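Side-chain contact in Cg9734-pa (Drosophila melanogaster, PDB 2BK9), which binds heme through two axial histidines in a globin fold and probably carries oxygen, with a possible peroxidase activity: residues 33-36 with 37-40. The protein carries 1 engineered substitution. Sequence-based numbering, arbitrary orientation.
With HEM (protoporphyrin IX containing Fe), chain B.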
loop_
_atom_site.group_PDB
_atom_site.type_symbol
_atom_site.label_atom_id
_atom_site.label_comp_id
_atom_site.label_asym_id
_atom_site.label_seq_id
_atom_site.Cartn_x
_atom_site.Cartn_y
_atom_site.Cartn_z
ATOM N N ASN A 33 -11.223 -0.004 9.921
ATOM C CA ASN A 33 -12.648 -0.293 10.068
ATOM C C ASN A 33 -12.945 -1.753 9.878
ATOM O O ASN A 33 -13.680 -2.366 10.659
ATOM C CB ASN A 33 -13.404 0.562 9.031
ATOM C CG ASN A 33 -14.863 0.563 9.218
ATOM O OD1 ASN A 33 -15.360 0.449 10.331
ATOM N ND2 ASN A 33 -15.574 0.692 8.113
ATOM N N ARG A 34 -12.390 -2.337 8.811
ATOM C CA ARG A 34 -12.605 -3.775 8.523
ATOM C C ARG A 34 -11.802 -4.671 9.460
ATOM O O ARG A 34 -12.268 -5.731 9.811
ATOM C CB ARG A 34 -12.210 -4.070 7.077
ATOM C CG ARG A 34 -13.104 -3.476 6.029
ATOM C CD ARG A 34 -12.764 -4.058 4.665
ATOM N NE ARG A 34 -13.492 -3.482 3.573
ATOM C CZ ARG A 34 -14.789 -3.686 3.338
ATOM N NH1 ARG A 34 -15.481 -4.580 4.000
ATOM N NH2 ARG A 34 -15.363 -3.026 2.325
ATOM N N PHE A 35 -10.601 -4.238 9.812
ATOM C CA PHE A 35 -9.629 -5.082 10.496
ATOM C C PHE A 35 -9.063 -4.332 11.710
ATOM O O PHE A 35 -7.899 -3.942 11.726
ATOM C CB PHE A 35 -8.556 -5.522 9.520
ATOM C CG PHE A 35 -9.096 -6.087 8.239
ATOM C CD1 PHE A 35 -9.780 -7.283 8.215
ATOM C CD2 PHE A 35 -8.944 -5.398 7.044
ATOM C CE1 PHE A 35 -10.282 -7.778 7.038
ATOM C CE2 PHE A 35 -9.439 -5.916 5.847
ATOM C CZ PHE A 35 -10.098 -7.096 5.865
ATOM N N PRO A 36 -9.908 -4.091 12.710
ATOM C CA PRO A 36 -9.514 -3.249 13.841
ATOM C C PRO A 36 -8.358 -3.735 14.685
ATOM O O PRO A 36 -7.746 -2.925 15.359
ATOM C CB PRO A 36 -10.777 -3.169 14.681
ATOM C CG PRO A 36 -11.595 -4.325 14.277
ATOM C CD PRO A 36 -11.326 -4.466 12.795
ATOM N N SER A 37 -8.038 -5.010 14.638
ATOM C CA SER A 37 -6.919 -5.483 15.429
ATOM C C SER A 37 -5.640 -4.728 15.072
ATOM O O SER A 37 -4.801 -4.519 15.939
ATOM C CB SER A 37 -6.729 -6.968 15.209
ATOM O OG SER A 37 -6.250 -7.242 13.922
ATOM N N ASN A 38 -5.516 -4.279 13.821
ATOM C CA ASN A 38 -4.330 -3.600 13.367
ATOM C C ASN A 38 -4.108 -2.247 14.072
ATOM O O ASN A 38 -2.986 -1.800 14.161
ATOM C CB ASN A 38 -4.388 -3.386 11.866
ATOM C CG ASN A 38 -4.332 -4.691 11.113
ATOM O OD1 ASN A 38 -3.289 -5.341 11.077
ATOM N ND2 ASN A 38 -5.472 -5.105 10.545
ATOM N N LEU A 39 -5.180 -1.621 14.571
ATOM C CA LEU A 39 -5.024 -0.393 15.321
ATOM C C LEU A 39 -4.071 -0.525 16.464
ATOM O O LEU A 39 -3.372 0.432 16.806
ATOM C CB LEU A 39 -6.357 0.000 15.964
ATOM C CG LEU A 39 -7.327 0.659 14.984
ATOM C CD1 LEU A 39 -8.760 0.683 15.578
ATOM C CD2 LEU A 39 -6.901 2.096 14.617
ATOM N N GLU A 40 -4.065 -1.693 17.109
ATOM C CA GLU A 40 -3.312 -1.885 18.314
ATOM C C GLU A 40 -1.820 -1.767 18.088
ATOM O O GLU A 40 -1.069 -1.580 19.060
ATOM C CB GLU A 40 -3.643 -3.242 18.917
ATOM C CG GLU A 40 -5.104 -3.430 19.317
ATOM C CD GLU A 40 -5.798 -2.364 20.137
ATOM O OE1 GLU A 40 -5.275 -1.887 21.154
ATOM O OE2 GLU A 40 -6.942 -1.998 19.825
HETATM C CHA HEM B . 5.646 2.234 10.039
HETATM C CHB HEM B . 5.119 2.013 5.264
HETATM C CHC HEM B . 1.833 -1.379 5.890
HETATM C CHD HEM B . 2.022 -0.841 10.625
HETATM C C1A HEM B . 5.826 2.405 8.692
HETATM C C2A HEM B . 6.907 3.179 8.078
HETATM C C3A HEM B . 6.789 3.114 6.733
HETATM C C4A HEM B . 5.609 2.332 6.495
HETATM C CMA HEM B . 7.639 3.723 5.602
HETATM C CAA HEM B . 7.986 3.910 8.885
HETATM C CBA HEM B . 9.033 2.926 9.406
HETATM C CGA HEM B . 9.966 3.716 10.286
HETATM O O1A HEM B . 9.615 3.995 11.471
HETATM O O2A HEM B . 11.063 4.058 9.814
HETATM C C1B HEM B . 4.125 1.100 5.004
HETATM C C2B HEM B . 3.765 0.658 3.686
HETATM C C3B HEM B . 2.837 -0.301 3.866
HETATM C C4B HEM B . 2.660 -0.505 5.272
HETATM C CMB HEM B . 4.336 1.215 2.412
HETATM C CAB HEM B . 2.179 -1.147 2.845
HETATM C CBB HEM B . 1.869 -0.774 1.618
HETATM C C1C HEM B . 1.587 -1.553 7.216
HETATM C C2C HEM B . 0.670 -2.513 7.822
HETATM C C3C HEM B . 0.671 -2.323 9.141
HETATM C C4C HEM B . 1.619 -1.272 9.406
HETATM C CMC HEM B . -0.120 -3.550 7.027
HETATM C CAC HEM B . -0.166 -3.098 10.123
HETATM C CBC HEM B . -0.616 -2.689 11.290
HETATM C C1D HEM B . 3.003 0.053 10.901
HETATM C C2D HEM B . 3.453 0.385 12.186
HETATM C C3D HEM B . 4.521 1.310 12.028
HETATM C C4D HEM B . 4.672 1.460 10.606
HETATM C CMD HEM B . 2.862 -0.102 13.497
HETATM C CAD HEM B . 5.313 1.941 13.143
HETATM C CBD HEM B . 4.623 3.144 13.705
HETATM C CGD HEM B . 5.362 3.789 14.835
HETATM O O1D HEM B . 4.802 4.705 15.483
HETATM O O2D HEM B . 6.529 3.397 15.100
HETATM N NA HEM B . 5.070 1.874 7.701
HETATM N NB HEM B . 3.433 0.375 5.982
HETATM N NC HEM B . 2.160 -0.808 8.215
HETATM N ND HEM B . 3.760 0.701 9.950
HETATM FE FE HEM B . 3.600 0.572 7.972
HETATM O O HOH W 1 -8.471 -2.363 17.946
#
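Phe35 leaves the helical path at the end of helix 20-34, and Pro36 starts the 3-10 turn that continues past Glu40, the short C helix that follows helix B (20-34) in the globin fold. Three successive i to i+3 bonds wind it: Asn38 N to Phe35 O at 3.2 Å, Leu39 N to Pro36 O at 3.0 Å, its donor lying above the carbonyl plane, 54° out of it, and Glu40 N to Ser37 O at 3.1 Å. Asn38 then grips the first of these carbonyls with its side chain. With CG beside its own backbone N (chi1 -66°), the amide folds back and ND2 reaches Phe35 O at 2.9 Å, from the same face as the backbone N-H and tilted 25° from the carbonyl plane. Phe35 O is thus held by two donors, while ND2 also passes 3.3 Å from Phe35 CB. The amide is pinned further by Ser105, bonded to OD1, and Gln108, bonded to ND2, so this buried group is tied to helix 103-120. Cutting this side chain back to an alanine would probably leave Phe35 O with the backbone bond alone, deprive Ser105 and Gln108 of their mate, and open a gap beside the heme vinyl. Leu39 lays its CB against Pro36 O at 3.3 Å. On the heme side, Asn38 OD1 sits 3.8 Å from heme CBC, the end carbon of that vinyl.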